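Local structure of endoglucanase E (Clostridium thermocellum, 2WAO) at residues 136-140 against 307-313. The protein is the C-terminal esterase part of a bifunctional endoglucanase, probably deacetylates plant cell wall carbohydrates and binds a cello-oligosaccharide in its active-site pocket. Residues are numbered along the deposited sequence.
Sequences YGNEG and EDWHPSI. With BGC (beta-D-glucopyranose), chain B; BGC (beta-D-glucopyranose), chain C; BGC (beta-D-glucopyranose), chain D; BGC (beta-D-glucopyranose), chain E.
Two loops meet in a buried contact, with the CA atoms of Gly-137 and Glu-307 4.3 Å apart and those of Asn-138 and Ser-312 4.8 Å apart. Residues 137-140 form a type I turn; Gly-137 O accepts hydrogen bonds from Gly-140 N (3.0 Å) and, across the interface, Glu-307 N (3.1 Å). Gly-137 has positive phi (73°), and a CB there would clash with Glu-307 CB. Tyr-136 (chi1 t) stacks face-to-face on His-310 (chi1 m, chi2 70°), centroids 3.8 Å apart and planes at 18°, while its OH donates to Asp-308 OD2 (2.5 Å). Glu-307 (m, t) sends OE1 to a water shared weakly with Gly-137 N, and OE2 to Asn-151 and Thr-148. Other waters join Tyr-136 O to Pro-311 O and Asn-138 O to Ile-313 N. Ile-313 (m, t) packs CG1 on Asn-138 O (3.6 Å), beginning the helix N-capped by Ser-312 (chi1 p), whose OG bonds Thr-315 N and Thr-303 O. His-310 ND1 donates to Glu-307 O (3.0 Å) and its NE2 hydrogen-bonds O6 of the chain B glucose (3.3 Å); one Trp-309 face meets the chain E glucose. With His-310 touching Ser-131, this geometry is consistent with the Ser-His site of an SGNH-type esterase, here glycan-occupied.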
ATOM      1  N   TYR A 136      -3.335   8.222   3.107  1.00  4.09           N
ATOM      2  CA  TYR A 136      -4.276   9.365   3.005  1.00  4.10           C
ATOM      3  C   TYR A 136      -3.759  10.548   3.850  1.00  4.05           C
ATOM      4  O   TYR A 136      -3.520  10.431   5.078  1.00  3.51           O
ATOM      5  CB  TYR A 136      -5.627   8.884   3.545  1.00  4.24           C
ATOM      6  CG  TYR A 136      -6.824   9.828   3.573  1.00  4.52           C
ATOM      7  CD1 TYR A 136      -8.043   9.415   3.007  1.00  7.29           C
ATOM      8  CD2 TYR A 136      -6.788  11.044   4.256  1.00  2.27           C
ATOM      9  CE1 TYR A 136      -9.146  10.200   3.063  1.00  7.15           C
ATOM     10  CE2 TYR A 136      -7.942  11.899   4.296  1.00  3.18           C
ATOM     11  CZ  TYR A 136      -9.105  11.425   3.742  1.00  5.74           C
ATOM     12  OH  TYR A 136     -10.255  12.177   3.803  1.00  6.82           O
ATOM     13  N   GLY A 137      -3.535  11.673   3.170  1.00  3.28           N
ATOM     14  CA  GLY A 137      -3.300  12.949   3.879  1.00  4.15           C
ATOM     15  C   GLY A 137      -1.953  13.095   4.558  1.00  3.85           C
ATOM     16  O   GLY A 137      -1.752  14.069   5.317  1.00  4.20           O
ATOM     17  N   ASN A 138      -1.025  12.152   4.326  1.00  3.23           N
ATOM     18  CA  ASN A 138       0.210  12.122   5.143  1.00  4.53           C
ATOM     19  C   ASN A 138       1.165  13.311   4.897  1.00  6.27           C
ATOM     20  O   ASN A 138       2.023  13.614   5.756  1.00  7.28           O
ATOM     21  CB  ASN A 138       0.909  10.739   5.148  1.00  4.05           C
ATOM     22  CG  ASN A 138       1.667  10.460   3.865  1.00  4.69           C
ATOM     23  OD1 ASN A 138       1.382  11.076   2.836  1.00  6.16           O
ATOM     24  ND2 ASN A 138       2.631   9.509   3.905  1.00  5.09           N
ATOM     25  N   GLU A 139       0.982  14.031   3.784  1.00  6.44           N
ATOM     26  CA  GLU A 139       1.791  15.253   3.565  1.00  8.10           C
ATOM     27  C   GLU A 139       1.016  16.549   3.870  1.00  8.60           C
ATOM     28  O   GLU A 139       1.545  17.680   3.728  1.00  9.29           O
ATOM     29  CB  GLU A 139       2.416  15.249   2.162  1.00  8.29           C
ATOM     30  CG  GLU A 139       3.357  14.061   1.995  1.00 10.17           C
ATOM     31  CD  GLU A 139       4.250  14.154   0.774  1.00 12.86           C
ATOM     32  OE1 GLU A 139       3.833  14.743  -0.243  1.00 11.61           O
ATOM     33  OE2 GLU A 139       5.382  13.632   0.860  1.00 12.45           O
ATOM     34  N   GLY A 140      -0.234  16.399   4.312  1.00  8.43           N
ATOM     35  CA  GLY A 140      -0.887  17.524   4.981  1.00  8.79           C
ATOM     36  C   GLY A 140      -0.437  17.636   6.431  1.00 10.08           C
ATOM     37  O   GLY A 140       0.029  16.655   7.052  1.00 10.16           O
ATOM     38  N   GLU A 307      -4.223  15.162   6.837  1.00  6.31           N
ATOM     39  CA  GLU A 307      -5.574  15.540   6.452  1.00  6.80           C
ATOM     40  C   GLU A 307      -6.579  14.669   7.150  1.00  7.13           C
ATOM     41  O   GLU A 307      -6.329  13.467   7.334  1.00  6.02           O
ATOM     42  CB  GLU A 307      -5.733  15.436   4.913  1.00  6.97           C
ATOM     43  CG  GLU A 307      -4.904  16.500   4.181  1.00  7.66           C
ATOM     44  CD  GLU A 307      -4.957  16.350   2.649  1.00  9.48           C
ATOM     45  OE1 GLU A 307      -5.343  15.259   2.183  1.00 10.86           O
ATOM     46  OE2 GLU A 307      -4.614  17.330   1.919  1.00 11.63           O
ATOM     47  N   ASP A 308      -7.677  15.279   7.604  1.00  5.67           N
ATOM     48  CA  ASP A 308      -8.746  14.534   8.264  1.00  6.47           C
ATOM     49  C   ASP A 308      -8.282  13.662   9.451  1.00  6.26           C
ATOM     50  O   ASP A 308      -8.859  12.600   9.690  1.00  5.91           O
ATOM     51  CB  ASP A 308      -9.565  13.704   7.235  1.00  7.16           C
ATOM     52  CG  ASP A 308     -10.428  14.597   6.339  1.00  9.71           C
ATOM     53  OD1 ASP A 308     -10.921  15.635   6.859  1.00 11.36           O
ATOM     54  OD2 ASP A 308     -10.590  14.269   5.135  1.00  9.24           O
ATOM     55  N   TRP A 309      -7.270  14.150  10.197  1.00  5.62           N
ATOM     56  CA  TRP A 309      -6.672  13.415  11.344  1.00  6.76           C
ATOM     57  C   TRP A 309      -5.939  12.132  10.967  1.00  6.16           C
ATOM     58  O   TRP A 309      -5.615  11.327  11.864  1.00  7.63           O
ATOM     59  CB  TRP A 309      -7.749  13.017  12.359  1.00  8.32           C
ATOM     60  CG  TRP A 309      -8.547  14.149  12.948  1.00 11.07           C
ATOM     61  CD1 TRP A 309      -9.503  14.889  12.330  1.00 12.71           C
ATOM     62  CD2 TRP A 309      -8.476  14.624  14.296  1.00 15.04           C
ATOM     63  NE1 TRP A 309     -10.019  15.821  13.203  1.00 16.48           N
ATOM     64  CE2 TRP A 309      -9.408  15.672  14.418  1.00 15.72           C
ATOM     65  CE3 TRP A 309      -7.686  14.282  15.403  1.00 14.88           C
ATOM     66  CZ2 TRP A 309      -9.583  16.383  15.599  1.00 16.71           C
ATOM     67  CZ3 TRP A 309      -7.869  14.983  16.598  1.00 15.60           C
ATOM     68  CH2 TRP A 309      -8.817  16.018  16.683  1.00 15.79           C
ATOM     69  N   HIS A 310      -5.689  11.885   9.668  1.00  5.71           N
ATOM     70  CA  HIS A 310      -4.922  10.684   9.331  1.00  5.25           C
ATOM     71  C   HIS A 310      -3.446  10.842   9.751  1.00  4.78           C
ATOM     72  O   HIS A 310      -2.974  11.994  10.053  1.00  6.18           O
ATOM     73  CB  HIS A 310      -5.076  10.357   7.842  1.00  4.78           C
ATOM     74  CG  HIS A 310      -6.460   9.887   7.503  1.00  4.94           C
ATOM     75  ND1 HIS A 310      -7.546  10.733   7.515  1.00  8.08           N
ATOM     76  CD2 HIS A 310      -6.951   8.654   7.228  1.00  7.64           C
ATOM     77  CE1 HIS A 310      -8.646  10.055   7.210  1.00  8.85           C
ATOM     78  NE2 HIS A 310      -8.309   8.793   7.014  1.00  7.06           N
ATOM     79  N   PRO A 311      -2.694   9.711   9.815  1.00  4.74           N
ATOM     80  CA  PRO A 311      -1.328   9.848  10.367  1.00  5.50           C
ATOM     81  C   PRO A 311      -0.370  10.753   9.563  1.00  4.80           C
ATOM     82  O   PRO A 311      -0.364  10.718   8.340  1.00  4.71           O
ATOM     83  CB  PRO A 311      -0.814   8.396  10.441  1.00  5.41           C
ATOM     84  CG  PRO A 311      -2.095   7.554  10.520  1.00  5.10           C
ATOM     85  CD  PRO A 311      -3.045   8.297   9.584  1.00  3.68           C
ATOM     86  N   SER A 312       0.459  11.508  10.302  1.00  3.73           N
ATOM     87  CA  SER A 312       1.553  12.304   9.729  1.00  4.43           C
ATOM     88  C   SER A 312       2.690  11.351   9.293  1.00  4.53           C
ATOM     89  O   SER A 312       2.681  10.142   9.667  1.00  3.15           O
ATOM     90  CB  SER A 312       2.102  13.229  10.833  1.00  4.60           C
ATOM     91  OG  SER A 312       2.672  12.433  11.875  1.00  4.27           O
ATOM     92  N   ILE A 313       3.674  11.876   8.552  1.00  3.94           N
ATOM     93  CA  ILE A 313       4.834  11.056   8.215  1.00  4.99           C
ATOM     94  C   ILE A 313       5.556  10.595   9.479  1.00  3.85           C
ATOM     95  O   ILE A 313       5.991   9.435   9.561  1.00  4.10           O
ATOM     96  CB  ILE A 313       5.755  11.763   7.225  1.00  6.65           C
ATOM     97  CG1 ILE A 313       5.075  11.695   5.842  1.00  6.22           C
ATOM     98  CG2 ILE A 313       7.115  11.018   7.139  1.00  7.98           C
ATOM     99  CD1 ILE A 313       5.570  12.714   4.913  1.00 11.27           C
TER
HETATM  100  C2  BGC B   4     -13.065  11.792   6.275  1.00 13.82           C
HETATM  101  C3  BGC B   4     -13.778  11.104   5.120  1.00 13.03           C
HETATM  102  C4  BGC B   4     -12.980   9.872   4.680  1.00 11.36           C
HETATM  103  C5  BGC B   4     -12.760   8.957   5.905  1.00 12.26           C
HETATM  104  C6  BGC B   4     -12.042   7.625   5.605  1.00 14.52           C
HETATM  105  C1  BGC B   4     -12.811  10.789   7.396  1.00 12.63           C
HETATM  106  O2  BGC B   4     -13.838  12.917   6.704  1.00 14.16           O
HETATM  107  O3  BGC B   4     -13.907  12.019   4.023  1.00 15.14           O
HETATM  108  O4  BGC B   4     -13.849   9.286   3.845  1.00 13.99           O
HETATM  109  O5  BGC B   4     -12.059   9.696   6.903  1.00 11.79           O
HETATM  110  O6  BGC B   4     -10.762   7.908   5.068  1.00 16.86           O
HETATM  111  C2  BGC C   3     -11.676   9.528  11.659  1.00 14.08           C
HETATM  112  C3  BGC C   3     -11.487   9.792  10.167  1.00 12.48           C
HETATM  113  C4  BGC C   3     -12.354  10.954   9.710  1.00 11.21           C
HETATM  114  C5  BGC C   3     -12.116  12.190  10.586  1.00 15.81           C
HETATM  115  C6  BGC C   3     -13.193  13.220  10.234  1.00 18.93           C
HETATM  116  C1  BGC C   3     -11.452  10.830  12.454  1.00 17.10           C
HETATM  117  O2  BGC C   3     -10.773   8.524  12.114  1.00 13.87           O
HETATM  118  O3  BGC C   3     -11.805   8.625   9.443  1.00 12.39           O
HETATM  119  O4  BGC C   3     -12.094  11.382   8.471  1.00 12.46           O
HETATM  120  O5  BGC C   3     -12.239  11.910  11.986  1.00 15.33           O
HETATM  121  O6  BGC C   3     -12.932  14.271  11.101  1.00 24.88           O
HETATM  122  C2  BGC D   1      -7.460  11.499  20.616  1.00 47.12           C
HETATM  123  C3  BGC D   1      -7.945  12.136  19.319  1.00 46.13           C
HETATM  124  C4  BGC D   1      -9.463  12.066  19.210  1.00 43.08           C
HETATM  125  C5  BGC D   1     -10.126  12.534  20.500  1.00 45.65           C
HETATM  126  C6  BGC D   1     -11.640  12.386  20.421  1.00 45.97           C
HETATM  127  C1  BGC D   1      -8.263  12.008  21.807  1.00 47.74           C
HETATM  128  O1  BGC D   1      -7.856  11.327  22.973  1.00 50.71           O
HETATM  129  O2  BGC D   1      -6.095  11.800  20.806  1.00 46.86           O
HETATM  130  O3  BGC D   1      -7.364  11.467  18.221  1.00 45.80           O
HETATM  131  O4  BGC D   1      -9.837  12.599  18.452  1.00 31.25           O
HETATM  132  O5  BGC D   1      -9.636  11.774  21.583  1.00 47.22           O
HETATM  133  O6  BGC D   1     -12.178  12.354  21.724  1.00 46.10           O
HETATM  134  C2  BGC E   2     -11.408  12.839  16.633  1.00 23.35           C
HETATM  135  C3  BGC E   2     -12.075  12.026  15.531  1.00 21.93           C
HETATM  136  C4  BGC E   2     -11.041  11.229  14.721  1.00 19.74           C
HETATM  137  C5  BGC E   2      -9.957  10.550  15.577  1.00 21.73           C
HETATM  138  C6  BGC E   2      -8.800  10.029  14.734  1.00 22.72           C
HETATM  139  C1  BGC E   2     -10.456  11.915  17.386  1.00 25.45           C
HETATM  140  O2  BGC E   2     -12.399  13.275  17.511  1.00 25.66           O
HETATM  141  O3  BGC E   2     -12.784  12.930  14.710  1.00 18.70           O
HETATM  142  O4  BGC E   2     -11.795  10.603  13.804  1.00 17.53           O
HETATM  143  O5  BGC E   2      -9.449  11.475  16.524  1.00 23.00           O
HETATM  144  O6  BGC E   2      -7.631   9.716  15.500  1.00 26.10           O
HETATM  145  O   HOH W   1      -1.642   9.049   6.611  1.00  4.15           O
HETATM  146  O   HOH W   2      -4.167  13.183   0.780  1.00  4.72           O
HETATM  147  O   HOH W   3       3.404  14.596   7.797  1.00  6.98           O